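Long-range contacts in glutathione S-transferase 1 (Ascaris suum, PDB 4Q5F), which catalyses the conjugation of reduced glutathione to a wide range of hydrophobic electrophiles and can also act as a glutathione peroxidase: residues Asp22-Glu28 with Arg213-Tyr218; Phe118-Ala122 with Trp179-Ile183. All coordinates share one frame; numbering follows the deposited sequence.

In the fold
From the N terminus the chain forms strand 16-21, and the turn that follows it into helix 27-37 is where contact 1 begins. The chain then completes the thioredoxin-like domain, enters the helical domain and reaches the short helix 118-122. There contact 2 opens; it closes when helix 167-182 returns alongside, after the long helix 129-155. Contact 1 closes last, when the C-terminal tail leaves helix 204-212 and runs back to residues 22-28, so the smaller loop lies wholly within the larger one. Contact 1 joins the two domains, whereas contact 2 is internal to the helical domain. The two meet where the rings of Tyr-218 and Phe-118 pack edge-to-face.

Contact 1 of 2, residues Asp22-Glu28 with Arg213-Tyr218; sequences DIRGLGE and RPKTPY. With GSH (glutathione), chain E.
Ile-23 lies against the C-terminal Tyr-218, its CG2 over one face of the phenol ring, 4.1 Å from the centroid and toward the rim. Its CG1 sits between the backbone N and the carbonyl carbon (chi1 49°), and from there CD1 reaches the ring carbon CE2. Arg-24 is held at both ends. Its backbone N donates to Tyr-218 O at 2.9 Å, in the carboxylate plane on a lone pair; the same oxygen also accepts from Thr-216 OG1. The side chain turns at chi3 (-54°), bringing NH1 2.8 Å from Thr-216 O, which lies in the guanidinium plane although the donor stands above the carbonyl plane. A weak bond links NH1 to Thr-216 OG1. The terminal carboxylate of Tyr-218 covers one guanidinium face, where OXT makes a long, purely electrostatic salt bridge to NH2, while Ser-178 accepts from NH2. Gly-25 N adds a bond to Tyr-218 OXT at 3.1 Å, so neighbouring backbone amides hold the two carboxylate oxygens. Leu-26 belongs to the glutathione pocket, its CD1 3.5 Å from glutathione CG1. Arg-213 NH1 donates to Glu-28 OE2 at 3.0 Å in a salt bridge, coming from above the carboxylate plane; this oxygen also accepts from Trp-209, and Asp-174 is a second anionic partner of Arg-213. Arg-24 CD lies over the centre of one face of the Arg-213 guanidinium, the side chains crossing at about a right angle. The arrangement pins the C terminus of the helical domain to the turn between the first strand and first helix of the thioredoxin-like domain, beside the glutathione site of this sigma-class transferase.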
loop_
_atom_site.group_PDB
_atom_site.type_symbol
_atom_site.label_atom_id
_atom_site.label_comp_id
_atom_site.label_asym_id
_atom_site.label_seq_id
_atom_site.Cartn_x
_atom_site.Cartn_y
_atom_site.Cartn_z
ATOM N N ASP B 22 10.070 2.650 -20.090
ATOM C CA ASP B 22 9.348 2.331 -21.319
ATOM C C ASP B 22 8.232 1.324 -21.077
ATOM O O ASP B 22 7.168 1.397 -21.692
ATOM C CB ASP B 22 10.315 1.768 -22.362
ATOM C CG ASP B 22 11.317 2.797 -22.843
ATOM O OD1 ASP B 22 10.941 3.981 -22.977
ATOM O OD2 ASP B 22 12.482 2.420 -23.086
ATOM N N ILE B 23 8.490 0.384 -20.176
ATOM C CA ILE B 23 7.551 -0.689 -19.874
ATOM C C ILE B 23 6.242 -0.177 -19.280
ATOM O O ILE B 23 6.134 0.983 -18.886
ATOM C CB ILE B 23 8.169 -1.689 -18.883
ATOM C CG1 ILE B 23 8.786 -0.943 -17.696
ATOM C CG2 ILE B 23 9.224 -2.529 -19.577
ATOM C CD1 ILE B 23 8.934 -1.782 -16.452
ATOM N N ARG B 24 5.251 -1.059 -19.220
ATOM C CA ARG B 24 3.978 -0.744 -18.590
ATOM C C ARG B 24 4.161 -0.711 -17.074
ATOM O O ARG B 24 4.106 0.356 -16.459
ATOM C CB ARG B 24 2.918 -1.769 -19.005
ATOM C CG ARG B 24 2.720 -1.835 -20.511
ATOM C CD ARG B 24 1.540 -2.703 -20.915
ATOM N NE ARG B 24 1.608 -4.050 -20.356
ATOM C CZ ARG B 24 2.439 -4.999 -20.779
ATOM N NH1 ARG B 24 3.295 -4.752 -21.761
ATOM N NH2 ARG B 24 2.422 -6.195 -20.210
ATOM N N GLY B 25 4.391 -1.883 -16.485
ATOM C CA GLY B 25 4.724 -1.999 -15.074
ATOM C C GLY B 25 3.840 -1.198 -14.136
ATOM O O GLY B 25 2.615 -1.210 -14.258
ATOM N N LEU B 26 4.469 -0.494 -13.199
ATOM C CA LEU B 26 3.747 0.320 -12.226
ATOM C C LEU B 26 3.236 1.616 -12.847
ATOM O O LEU B 26 2.231 2.172 -12.403
ATOM C CB LEU B 26 4.652 0.657 -11.037
ATOM C CG LEU B 26 5.130 -0.506 -10.166
ATOM C CD1 LEU B 26 6.137 -0.005 -9.142
ATOM C CD2 LEU B 26 3.960 -1.189 -9.476
ATOM N N GLY B 27 3.933 2.097 -13.870
ATOM C CA GLY B 27 3.579 3.352 -14.507
ATOM C C GLY B 27 2.263 3.281 -15.258
ATOM O O GLY B 27 1.523 4.263 -15.322
ATOM N N GLU B 28 1.971 2.113 -15.823
ATOM C CA GLU B 28 0.795 1.926 -16.670
ATOM C C GLU B 28 -0.503 2.260 -15.944
ATOM O O GLU B 28 -1.469 2.712 -16.559
ATOM C CB GLU B 28 0.733 0.483 -17.173
ATOM C CG GLU B 28 -0.311 0.238 -18.254
ATOM C CD GLU B 28 -0.042 1.033 -19.520
ATOM O OE1 GLU B 28 1.129 1.396 -19.762
ATOM O OE2 GLU B 28 -1.004 1.296 -20.272
ATOM N N ARG B 213 -1.142 1.896 -27.410
ATOM C CA ARG B 213 0.002 1.964 -26.506
ATOM C C ARG B 213 1.140 1.077 -27.008
ATOM O O ARG B 213 0.898 0.099 -27.715
ATOM C CB ARG B 213 -0.401 1.552 -25.089
ATOM C CG ARG B 213 -0.859 0.113 -24.961
ATOM C CD ARG B 213 -1.171 -0.228 -23.511
ATOM N NE ARG B 213 -1.566 -1.623 -23.343
ATOM C CZ ARG B 213 -1.885 -2.178 -22.176
ATOM N NH1 ARG B 213 -1.856 -1.460 -21.061
ATOM N NH2 ARG B 213 -2.233 -3.455 -22.126
ATOM N N PRO B 214 2.388 1.414 -26.643
ATOM C CA PRO B 214 3.536 0.636 -27.121
ATOM C C PRO B 214 3.508 -0.811 -26.649
ATOM O O PRO B 214 3.200 -1.078 -25.487
ATOM C CB PRO B 214 4.738 1.360 -26.503
ATOM C CG PRO B 214 4.247 2.721 -26.168
ATOM C CD PRO B 214 2.811 2.548 -25.803
ATOM N N LYS B 215 3.831 -1.730 -27.552
ATOM C CA LYS B 215 3.955 -3.138 -27.204
ATOM C C LYS B 215 5.270 -3.352 -26.462
ATOM O O LYS B 215 6.346 -3.162 -27.027
ATOM C CB LYS B 215 3.913 -4.001 -28.463
ATOM C CG LYS B 215 2.643 -3.835 -29.289
ATOM N N THR B 216 5.168 -3.732 -25.194
ATOM C CA THR B 216 6.334 -3.957 -24.349
ATOM C C THR B 216 6.193 -5.325 -23.690
ATOM O O THR B 216 5.090 -5.868 -23.628
ATOM C CB THR B 216 6.457 -2.857 -23.280
ATOM O OG1 THR B 216 5.290 -2.857 -22.449
ATOM C CG2 THR B 216 6.607 -1.494 -23.936
ATOM N N PRO B 217 7.306 -5.895 -23.200
ATOM C CA PRO B 217 7.216 -7.266 -22.681
ATOM C C PRO B 217 6.390 -7.372 -21.402
ATOM O O PRO B 217 5.730 -8.388 -21.176
ATOM C CB PRO B 217 8.676 -7.641 -22.415
ATOM C CG PRO B 217 9.389 -6.353 -22.250
ATOM C CD PRO B 217 8.655 -5.321 -23.043
ATOM N N TYR B 218 6.422 -6.329 -20.580
ATOM C CA TYR B 218 5.681 -6.319 -19.325
ATOM C C TYR B 218 5.399 -4.892 -18.870
ATOM O O TYR B 218 5.825 -3.931 -19.508
ATOM C CB TYR B 218 6.455 -7.075 -18.244
ATOM C CG TYR B 218 7.913 -6.686 -18.141
ATOM C CD1 TYR B 218 8.870 -7.303 -18.934
ATOM C CD2 TYR B 218 8.333 -5.711 -17.246
ATOM C CE1 TYR B 218 10.204 -6.959 -18.843
ATOM C CE2 TYR B 218 9.668 -5.359 -17.148
ATOM C CZ TYR B 218 10.598 -5.986 -17.949
ATOM O OH TYR B 218 11.928 -5.641 -17.858
ATOM O OXT TYR B 218 4.734 -4.663 -17.859
HETATM N N1 GSH E . 6.771 1.131 -3.972
HETATM C CA1 GSH E . 7.147 1.772 -5.181
HETATM C C1 GSH E . 5.906 2.203 -5.929
HETATM O O11 GSH E . 5.937 3.208 -6.686
HETATM O O12 GSH E . 4.835 1.557 -5.798
HETATM C CB1 GSH E . 7.954 0.809 -6.036
HETATM C CG1 GSH E . 8.559 1.556 -7.232
HETATM C CD1 GSH E . 9.614 0.703 -7.951
HETATM O OE1 GSH E . 9.986 -0.340 -7.458
HETATM N N2 GSH E . 10.155 1.157 -9.210
HETATM C CA2 GSH E . 11.146 0.409 -9.924
HETATM C C2 GSH E . 12.383 1.274 -10.112
HETATM O O2 GSH E . 12.293 2.488 -10.038
HETATM C CB2 GSH E . 10.633 0.032 -11.288
HETATM S SG2 GSH E . 9.169 -0.941 -11.135
HETATM N N3 GSH E . 13.658 0.652 -10.399
HETATM C CA3 GSH E . 14.840 1.454 -10.583
HETATM C C3 GSH E . 15.595 1.577 -9.261
HETATM O O31 GSH E . 15.050 1.210 -8.190
HETATM O O32 GSH E . 16.762 2.049 -9.250
#

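Contact 2 of 2, residues Phe118-Ala122 with Trp179-Ile183; sequences FRVLA and WESLI
Leu-182, with the most surface buried here, meets Phe-118 and Ala-122 through its two methyl groups. CD1 comes to the edge of the Phe-118 ring, near its plane, 3.6 Å from CE1, while CD2 settles against the helix backbone 3.8 Å from Ala-122 CA and touches the methyl group of the same residue. Leu-121 offers its CD1 to the edge of the Trp-179 indole, 4.3 Å from CZ3, and the same methyl reaches Ile-183 CD1. Val-132 and Leu-133 of helix 129-155 also pack on Leu-121, and Leu-133 touches Ile-183 as well. Phe-118 completes the interface from the other end of its short helix. With CG anti to the backbone N (chi1 160°), the ring extends past Leu-182, leaving CB to meet Trp-179 CH2 at 3.9 Å. Within its own helix Leu-182 CD1 also lies over one face of the Trp-179 indole, toward its rim, so the methyl fills the corner between the ring edge of Phe-118 and the indole face. Helices 118-122 and 167-182 are thus joined through hydrocarbon and aromatic surfaces, without polar bonds between the two segments; their association rests on shape fit and the hydrophobic effect.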
loop_
_atom_site.group_PDB
_atom_site.type_symbol
_atom_site.label_atom_id
_atom_site.label_comp_id
_atom_site.label_asym_id
_atom_site.label_seq_id
_atom_site.Cartn_x
_atom_site.Cartn_y
_atom_site.Cartn_z
ATOM N N PHE B 118 8.940 -12.720 -10.792
ATOM C CA PHE B 118 8.567 -12.341 -12.149
ATOM C C PHE B 118 9.653 -12.662 -13.174
ATOM O O PHE B 118 9.369 -13.191 -14.250
ATOM C CB PHE B 118 8.253 -10.846 -12.211
ATOM C CG PHE B 118 8.333 -10.276 -13.595
ATOM C CD1 PHE B 118 7.309 -10.482 -14.502
ATOM C CD2 PHE B 118 9.439 -9.546 -13.995
ATOM C CE1 PHE B 118 7.385 -9.966 -15.778
ATOM C CE2 PHE B 118 9.519 -9.030 -15.269
ATOM C CZ PHE B 118 8.490 -9.241 -16.160
ATOM N N ARG B 119 10.895 -12.332 -12.839
ATOM C CA ARG B 119 11.990 -12.423 -13.798
ATOM C C ARG B 119 12.384 -13.863 -14.110
ATOM O O ARG B 119 12.720 -14.184 -15.249
ATOM C CB ARG B 119 13.197 -11.631 -13.297
ATOM C CG ARG B 119 12.982 -10.127 -13.335
ATOM C CD ARG B 119 14.089 -9.370 -12.625
ATOM N NE ARG B 119 15.408 -9.664 -13.179
ATOM C CZ ARG B 119 15.844 -9.220 -14.353
ATOM N NH1 ARG B 119 15.063 -8.470 -15.118
ATOM N NH2 ARG B 119 17.062 -9.536 -14.771
ATOM N N VAL B 120 12.348 -14.728 -13.103
ATOM C CA VAL B 120 12.581 -16.150 -13.325
ATOM C C VAL B 120 11.482 -16.688 -14.237
ATOM O O VAL B 120 11.734 -17.528 -15.100
ATOM C CB VAL B 120 12.610 -16.937 -11.992
ATOM C CG1 VAL B 120 12.701 -18.444 -12.231
ATOM C CG2 VAL B 120 13.775 -16.474 -11.130
ATOM N N LEU B 121 10.268 -16.182 -14.055
ATOM C CA LEU B 121 9.131 -16.624 -14.854
ATOM C C LEU B 121 9.160 -16.027 -16.256
ATOM O O LEU B 121 8.730 -16.668 -17.214
ATOM C CB LEU B 121 7.818 -16.269 -14.154
ATOM C CG LEU B 121 7.471 -17.121 -12.932
ATOM C CD1 LEU B 121 6.237 -16.570 -12.235
ATOM C CD2 LEU B 121 7.253 -18.579 -13.322
ATOM N N ALA B 122 9.667 -14.804 -16.377
ATOM C CA ALA B 122 9.811 -14.172 -17.683
ATOM C C ALA B 122 11.024 -14.739 -18.419
ATOM O O ALA B 122 11.156 -14.576 -19.632
ATOM C CB ALA B 122 9.938 -12.669 -17.533
ATOM N N TRP B 179 -0.367 -10.662 -16.291
ATOM C CA TRP B 179 0.088 -11.869 -15.609
ATOM C C TRP B 179 -0.470 -13.125 -16.263
ATOM O O TRP B 179 0.115 -14.202 -16.156
ATOM C CB TRP B 179 -0.300 -11.831 -14.131
ATOM C CG TRP B 179 0.709 -11.131 -13.291
ATOM C CD1 TRP B 179 0.615 -9.875 -12.769
ATOM C CD2 TRP B 179 1.984 -11.641 -12.886
ATOM N NE1 TRP B 179 1.751 -9.573 -12.058
ATOM C CE2 TRP B 179 2.606 -10.642 -12.114
ATOM C CE3 TRP B 179 2.656 -12.847 -13.099
ATOM C CZ2 TRP B 179 3.872 -10.811 -11.555
ATOM C CZ3 TRP B 179 3.911 -13.014 -12.543
ATOM C CH2 TRP B 179 4.506 -12.002 -11.780
ATOM N N GLU B 180 -1.604 -12.980 -16.938
ATOM C CA GLU B 180 -2.210 -14.090 -17.661
ATOM C C GLU B 180 -1.279 -14.567 -18.774
ATOM O O GLU B 180 -1.386 -15.699 -19.245
ATOM C CB GLU B 180 -3.556 -13.665 -18.251
ATOM C CG GLU B 180 -4.456 -14.825 -18.645
ATOM C CD GLU B 180 -5.760 -14.370 -19.272
ATOM O OE1 GLU B 180 -6.096 -13.173 -19.155
ATOM O OE2 GLU B 180 -6.450 -15.213 -19.883
ATOM N N SER B 181 -0.360 -13.694 -19.181
ATOM C CA SER B 181 0.579 -13.998 -20.256
ATOM C C SER B 181 1.820 -14.727 -19.746
ATOM O O SER B 181 2.486 -15.433 -20.503
ATOM C CB SER B 181 0.995 -12.705 -20.963
ATOM O OG SER B 181 -0.138 -11.920 -21.295
ATOM N N LEU B 182 2.128 -14.555 -18.463
ATOM C CA LEU B 182 3.293 -15.190 -17.851
ATOM C C LEU B 182 2.950 -16.560 -17.284
ATOM O O LEU B 182 3.820 -17.416 -17.126
ATOM C CB LEU B 182 3.834 -14.320 -16.717
ATOM C CG LEU B 182 4.665 -13.098 -17.098
ATOM C CD1 LEU B 182 4.464 -12.003 -16.068
ATOM C CD2 LEU B 182 6.136 -13.472 -17.203
ATOM N N ILE B 183 1.673 -16.752 -16.972
ATOM C CA ILE B 183 1.208 -17.933 -16.258
ATOM C C ILE B 183 0.011 -18.526 -16.995
ATOM O O ILE B 183 -1.060 -17.925 -17.017
ATOM C CB ILE B 183 0.817 -17.560 -14.813
ATOM C CG1 ILE B 183 2.069 -17.173 -14.023
ATOM C CG2 ILE B 183 0.107 -18.715 -14.113
ATOM C CD1 ILE B 183 1.792 -16.346 -12.790
#